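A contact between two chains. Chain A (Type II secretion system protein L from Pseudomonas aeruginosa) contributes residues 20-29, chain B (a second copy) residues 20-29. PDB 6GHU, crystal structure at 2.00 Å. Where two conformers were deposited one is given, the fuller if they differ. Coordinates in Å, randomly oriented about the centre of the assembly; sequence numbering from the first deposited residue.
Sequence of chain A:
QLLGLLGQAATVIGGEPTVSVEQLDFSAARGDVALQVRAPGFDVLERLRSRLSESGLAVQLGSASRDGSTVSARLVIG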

ATOM      1  N   SER A  20      -1.673 -11.609   8.135  1.00 27.43           N
ATOM      2  CA  SER A  20      -2.111 -10.279   8.522  1.00 27.24           C
ATOM      3  C   SER A  20      -0.985  -9.298   8.241  1.00 25.10           C
ATOM      4  O   SER A  20       0.186  -9.604   8.482  1.00 25.97           O
ATOM      5  CB  SER A  20      -2.512 -10.226  10.006  1.00 28.08           C
ATOM      6  OG  SER A  20      -1.424 -10.549  10.856  1.00 36.31           O
ATOM      7  N   VAL A  21      -1.345  -8.141   7.696  1.00 26.91           N
ATOM      8  CA  VAL A  21      -0.409  -7.052   7.441  1.00 21.94           C
ATOM      9  C   VAL A  21      -0.523  -6.071   8.599  1.00 23.09           C
ATOM     10  O   VAL A  21      -1.501  -5.321   8.694  1.00 34.56           O
ATOM     11  CB  VAL A  21      -0.693  -6.362   6.103  1.00 25.18           C
ATOM     12  CG1 VAL A  21       0.333  -5.265   5.846  1.00 28.81           C
ATOM     13  CG2 VAL A  21      -0.688  -7.373   4.974  1.00 25.92           C
ATOM     14  N   GLU A  22       0.479  -6.067   9.477  1.00 19.23           N
ATOM     15  CA  GLU A  22       0.453  -5.181  10.633  1.00 27.18           C
ATOM     16  C   GLU A  22       0.874  -3.774  10.245  1.00 34.00           C
ATOM     17  O   GLU A  22       0.331  -2.791  10.760  1.00 33.58           O
ATOM     18  CB  GLU A  22       1.375  -5.716  11.730  1.00 27.71           C
ATOM     19  CG  GLU A  22       1.071  -7.146  12.167  1.00 38.10           C
ATOM     20  CD  GLU A  22      -0.327  -7.291  12.737  1.00 39.50           C
ATOM     21  OE1 GLU A  22      -1.128  -8.055  12.162  1.00 49.02           O
ATOM     22  OE2 GLU A  22      -0.625  -6.627  13.753  1.00 44.81           O
ATOM     23  N   GLN A  23       1.834  -3.665   9.333  1.00 28.32           N
ATOM     24  CA  GLN A  23       2.356  -2.378   8.911  0.51 30.84           C
ATOM     25  C   GLN A  23       2.846  -2.505   7.477  1.00 28.67           C
ATOM     26  O   GLN A  23       3.302  -3.574   7.056  1.00 26.51           O
ATOM     27  CB  GLN A  23       3.483  -1.916   9.845  0.51 23.44           C
ATOM     28  CG  GLN A  23       4.136  -0.592   9.467  0.51 31.38           C
ATOM     29  CD  GLN A  23       5.248  -0.750   8.442  0.51 34.33           C
ATOM     30  OE1 GLN A  23       5.641  -1.867   8.096  0.51 23.83           O
ATOM     31  NE2 GLN A  23       5.765   0.373   7.956  0.51 25.65           N
ATOM     32  N   LEU A  24       2.743  -1.410   6.734  1.00 23.44           N
ATOM     33  CA  LEU A  24       3.224  -1.364   5.364  1.00 28.98           C
ATOM     34  C   LEU A  24       3.689   0.054   5.090  1.00 29.13           C
ATOM     35  O   LEU A  24       2.989   1.011   5.433  1.00 18.47           O
ATOM     36  CB  LEU A  24       2.128  -1.774   4.379  1.00 24.32           C
ATOM     37  CG  LEU A  24       2.521  -1.940   2.911  1.00 32.15           C
ATOM     38  CD1 LEU A  24       1.577  -2.922   2.233  1.00 47.90           C
ATOM     39  CD2 LEU A  24       2.499  -0.619   2.170  1.00 32.39           C
ATOM     40  N   ASP A  25       4.862   0.194   4.485  1.00 29.21           N
ATOM     41  CA  ASP A  25       5.345   1.518   4.146  1.00 25.45           C
ATOM     42  C   ASP A  25       6.039   1.478   2.797  1.00 32.52           C
ATOM     43  O   ASP A  25       6.618   0.465   2.401  1.00 24.88           O
ATOM     44  CB  ASP A  25       6.275   2.087   5.229  1.00 36.58           C
ATOM     45  CG  ASP A  25       7.612   1.392   5.284  1.00 38.08           C
ATOM     46  OD1 ASP A  25       8.504   1.780   4.500  1.00 43.72           O
ATOM     47  OD2 ASP A  25       7.777   0.478   6.125  1.00 39.11           O
ATOM     48  N   PHE A  26       5.803   2.522   2.017  0.65 29.24           N
ATOM     49  CA  PHE A  26       6.538   2.745   0.789  0.65 32.22           C
ATOM     50  C   PHE A  26       7.117   4.146   0.818  0.65 31.86           C
ATOM     51  O   PHE A  26       6.553   5.067   1.416  0.65 29.73           O
ATOM     52  CB  PHE A  26       5.684   2.591  -0.476  0.65 32.45           C
ATOM     53  CG  PHE A  26       6.263   3.312  -1.663  0.65 33.02           C
ATOM     54  CD1 PHE A  26       7.414   2.844  -2.280  0.65 37.67           C
ATOM     55  CD2 PHE A  26       5.688   4.481  -2.133  0.65 31.39           C
ATOM     56  CE1 PHE A  26       7.973   3.518  -3.352  0.65 41.82           C
ATOM     57  CE2 PHE A  26       6.239   5.159  -3.211  0.65 36.55           C
ATOM     58  CZ  PHE A  26       7.382   4.676  -3.821  0.65 32.13           C
ATOM     59  N   SER A  27       8.259   4.280   0.165  1.00 30.72           N
ATOM     60  CA  SER A  27       8.953   5.550  -0.004  1.00 40.78           C
ATOM     61  C   SER A  27       9.653   5.557  -1.355  1.00 44.45           C
ATOM     62  O   SER A  27      10.397   4.624  -1.675  1.00 45.03           O
ATOM     63  CB  SER A  27       9.971   5.780   1.115  1.00 43.51           C
ATOM     64  OG  SER A  27      10.862   6.823   0.771  1.00 49.63           O
ATOM     65  N   ALA A  28       9.408   6.607  -2.144  1.00 49.05           N
ATOM     66  CA  ALA A  28      10.060   6.721  -3.445  1.00 43.00           C
ATOM     67  C   ALA A  28      11.573   6.784  -3.289  1.00 37.52           C
ATOM     68  O   ALA A  28      12.314   6.225  -4.105  1.00 43.55           O
ATOM     69  CB  ALA A  28       9.540   7.952  -4.186  1.00 42.69           C
ATOM     70  N   ALA A  29      12.049   7.451  -2.237  1.00 41.29           N
ATOM     71  CA  ALA A  29      13.483   7.486  -1.978  1.00 45.29           C
ATOM     72  C   ALA A  29      14.042   6.081  -1.804  1.00 46.52           C
ATOM     73  O   ALA A  29      15.110   5.759  -2.336  1.00 55.14           O
ATOM     74  CB  ALA A  29      13.768   8.337  -0.742  1.00 45.50           C
TER
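Chain B (20-29) SVEQLDFSAA

Chain B lays its own residues 20-27 alongside residues 20-27 of chain A as a second strand, extended except at Glu22, whose phi/psi of -80/-37 in chain A and -79/-38 in chain B interrupts the extended run. The two strands run antiparallel, with 176° between their N-to-C directions and a closest approach of 4.6 Å between their axes. The register is symmetric about Asp25: Asp25(A) faces Asp25(B), with CA atoms 4.2 Å apart, and the residue numbers of each facing pair sum to 50. Counting outward, Leu24(A) pairs with Phe26(B), Gln23(A) with Ser27(B) and Glu22(A) with Ala28(B), and the same pairs recur with the chains exchanged. The central pair is of the non-hydrogen-bonded type, so the backbone bonds begin one residue away from it.

Those bonds number six. Leu24(A) N donates to Phe26(B) O at 3.1 Å, and Phe26(B) N returns the bond to Leu24(A) O at 2.9 Å. On the other side of the centre, Phe26(A) N reaches Leu24(B) O at 2.7 Å and Leu24(B) N reaches Phe26(A) O at 3.1 Å. The ladder closes with one bond at each end, from Ala28(B) N to Glu22(A) O at 2.8 Å and from Ala28(A) N to Glu22(B) O at 3.0 Å. Each of these alanines lies just beyond its strand, yet its amide still meets the partner. At the narrow pairs, CA-H...O contacts fill in between the amides; the shortest joins Asp25(B) CA to Leu24(A) O at 3.1 Å.

Alternation then sorts the side chains. Leu24 and Phe26 of both chains share one face of the sheet and are buried, while Gln23, Asp25 and Ser27 occupy the other, where they remain partly exposed. On the apolar face, the two leucines meet near the symmetric centre, Leu24(A) CD2 lying 3.6 Å from Leu24(B) CD2. Each phenylalanine has more area covered by the partner stretch than any other residue of its own, 79 Å² for Phe26(A) and 77 Å² for Phe26(B), and its ring extends along the partner strand beyond its paired leucine. Phe26(B) CE2 comes within 3.2 Å of Val21(A) O, which lies at the ring edge, near its plane; Phe26(A) CE2 approaches Val21(B) O in the same manner at 3.4 Å.

On the polar face, the CB atoms of Asp25(A) and Asp25(B) stand 4.3 Å apart, and the two side chains make no hydrogen bond to each other. Instead, Asp25(A) OD2 accepts a bond of 2.7 Å from Gln23(A) NE2, two residues back on the same strand. Gln23(B) packs against the other chain, its CG 4.2 Å from Ser27(A) CB. At the margins, Ser20(A) OG bonds to Glu22(A) OE1 at 2.8 Å, and Ser20(B) OG to Glu22(B) OE1 at the same distance, so both contacts remain within their own chains.

The rule is economical: one sequence supplies both edges, an aspartate pair marks the centre of the register, and alternating residues give the sheet an apolar face and a polar one.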

ATOM      1  N   SER B  20       1.421  11.655  -8.337  1.00 24.03           N
ATOM      2  CA  SER B  20       2.558  10.856  -7.911  1.00 28.21           C
ATOM      3  C   SER B  20       2.411  10.564  -6.427  1.00 23.19           C
ATOM      4  O   SER B  20       1.986  11.431  -5.657  1.00 27.43           O
ATOM      5  CB  SER B  20       3.891  11.568  -8.184  1.00 22.78           C
ATOM      6  OG  SER B  20       3.989  12.789  -7.471  1.00 32.14           O
ATOM      7  N   VAL B  21       2.735   9.336  -6.042  1.00 26.12           N
ATOM      8  CA  VAL B  21       2.692   8.907  -4.649  1.00 27.82           C
ATOM      9  C   VAL B  21       4.122   8.900  -4.135  1.00 24.68           C
ATOM     10  O   VAL B  21       4.912   8.013  -4.477  1.00 31.96           O
ATOM     11  CB  VAL B  21       2.039   7.528  -4.495  1.00 27.03           C
ATOM     12  CG1 VAL B  21       1.975   7.142  -3.027  1.00 27.80           C
ATOM     13  CG2 VAL B  21       0.651   7.527  -5.105  1.00 26.20           C
ATOM     14  N   GLU B  22       4.457   9.887  -3.308  1.00 21.08           N
ATOM     15  CA  GLU B  22       5.815  10.007  -2.795  1.00 25.53           C
ATOM     16  C   GLU B  22       6.051   9.044  -1.644  1.00 29.86           C
ATOM     17  O   GLU B  22       7.144   8.485  -1.511  1.00 26.80           O
ATOM     18  CB  GLU B  22       6.076  11.439  -2.327  1.00 36.63           C
ATOM     19  CG  GLU B  22       5.755  12.518  -3.357  1.00 42.49           C
ATOM     20  CD  GLU B  22       6.676  12.465  -4.557  1.00 48.72           C
ATOM     21  OE1 GLU B  22       6.192  12.672  -5.691  1.00 58.98           O
ATOM     22  OE2 GLU B  22       7.884  12.210  -4.364  1.00 51.28           O
ATOM     23  N   GLN B  23       5.044   8.850  -0.798  0.50 24.02           N
ATOM     24  CA  GLN B  23       5.155   7.988   0.367  0.50 26.76           C
ATOM     25  C   GLN B  23       3.772   7.442   0.675  0.50 26.44           C
ATOM     26  O   GLN B  23       2.757   8.059   0.343  0.50 23.85           O
ATOM     27  CB  GLN B  23       5.717   8.746   1.583  0.50 28.77           C
ATOM     28  CG  GLN B  23       6.632   7.927   2.502  0.50 30.91           C
ATOM     29  CD  GLN B  23       5.888   7.169   3.600  0.50 33.87           C
ATOM     30  OE1 GLN B  23       4.677   7.319   3.768  0.50 37.17           O
ATOM     31  NE2 GLN B  23       6.621   6.359   4.361  0.50 30.15           N
ATOM     32  N   LEU B  24       3.740   6.276   1.308  1.00 22.26           N
ATOM     33  CA  LEU B  24       2.483   5.664   1.706  1.00 22.62           C
ATOM     34  C   LEU B  24       2.759   4.779   2.907  1.00 29.44           C
ATOM     35  O   LEU B  24       3.813   4.143   2.982  1.00 24.26           O
ATOM     36  CB  LEU B  24       1.863   4.860   0.556  1.00 25.00           C
ATOM     37  CG  LEU B  24       0.678   3.939   0.879  1.00 32.99           C
ATOM     38  CD1 LEU B  24      -0.217   3.787  -0.338  1.00 45.28           C
ATOM     39  CD2 LEU B  24       1.135   2.556   1.340  1.00 29.47           C
ATOM     40  N   ASP B  25       1.815   4.744   3.842  1.00 20.91           N
ATOM     41  CA  ASP B  25       2.004   3.909   5.015  1.00 27.35           C
ATOM     42  C   ASP B  25       0.663   3.592   5.655  1.00 27.24           C
ATOM     43  O   ASP B  25      -0.269   4.399   5.617  1.00 23.74           O
ATOM     44  CB  ASP B  25       2.928   4.584   6.038  1.00 29.41           C
ATOM     45  CG  ASP B  25       2.265   5.750   6.760  1.00 34.02           C
ATOM     46  OD1 ASP B  25       1.566   5.508   7.766  1.00 43.05           O
ATOM     47  OD2 ASP B  25       2.457   6.911   6.334  1.00 40.14           O
ATOM     48  N   PHE B  26       0.596   2.396   6.238  0.63 26.77           N
ATOM     49  CA  PHE B  26      -0.530   1.951   7.042  0.63 29.04           C
ATOM     50  C   PHE B  26       0.006   1.247   8.280  0.63 29.86           C
ATOM     51  O   PHE B  26       1.100   0.675   8.260  0.63 26.22           O
ATOM     52  CB  PHE B  26      -1.448   1.008   6.246  0.63 30.05           C
ATOM     53  CG  PHE B  26      -2.139  -0.027   7.091  0.63 37.01           C
ATOM     54  CD1 PHE B  26      -3.350   0.254   7.703  0.63 33.77           C
ATOM     55  CD2 PHE B  26      -1.577  -1.282   7.271  0.63 35.19           C
ATOM     56  CE1 PHE B  26      -3.985  -0.693   8.480  0.63 34.27           C
ATOM     57  CE2 PHE B  26      -2.206  -2.233   8.052  0.63 32.54           C
ATOM     58  CZ  PHE B  26      -3.412  -1.939   8.656  0.63 37.98           C
ATOM     59  N   SER B  27      -0.761   1.310   9.367  1.00 29.87           N
ATOM     60  CA  SER B  27      -0.525   0.462  10.522  1.00 33.97           C
ATOM     61  C   SER B  27      -1.876  -0.015  11.024  1.00 37.63           C
ATOM     62  O   SER B  27      -2.846   0.750  11.036  1.00 34.74           O
ATOM     63  CB  SER B  27       0.219   1.199  11.644  1.00 36.24           C
ATOM     64  OG  SER B  27      -0.676   1.981  12.416  1.00 35.97           O
ATOM     65  N   ALA B  28      -1.945  -1.289  11.410  1.00 38.56           N
ATOM     66  CA  ALA B  28      -3.159  -1.792  12.039  1.00 34.33           C
ATOM     67  C   ALA B  28      -3.535  -0.934  13.239  1.00 28.08           C
ATOM     68  O   ALA B  28      -4.717  -0.646  13.468  1.00 41.46           O
ATOM     69  CB  ALA B  28      -2.966  -3.250  12.451  1.00 45.71           C
ATOM     70  N   ALA B  29      -2.536  -0.506  14.011  1.00 33.39           N
ATOM     71  CA  ALA B  29      -2.801   0.325  15.178  1.00 36.98           C
ATOM     72  C   ALA B  29      -3.559   1.587  14.788  1.00 47.33           C
ATOM     73  O   ALA B  29      -4.591   1.915  15.385  1.00 35.72           O
ATOM     74  CB  ALA B  29      -1.486   0.675  15.873  1.00 40.08           C
TER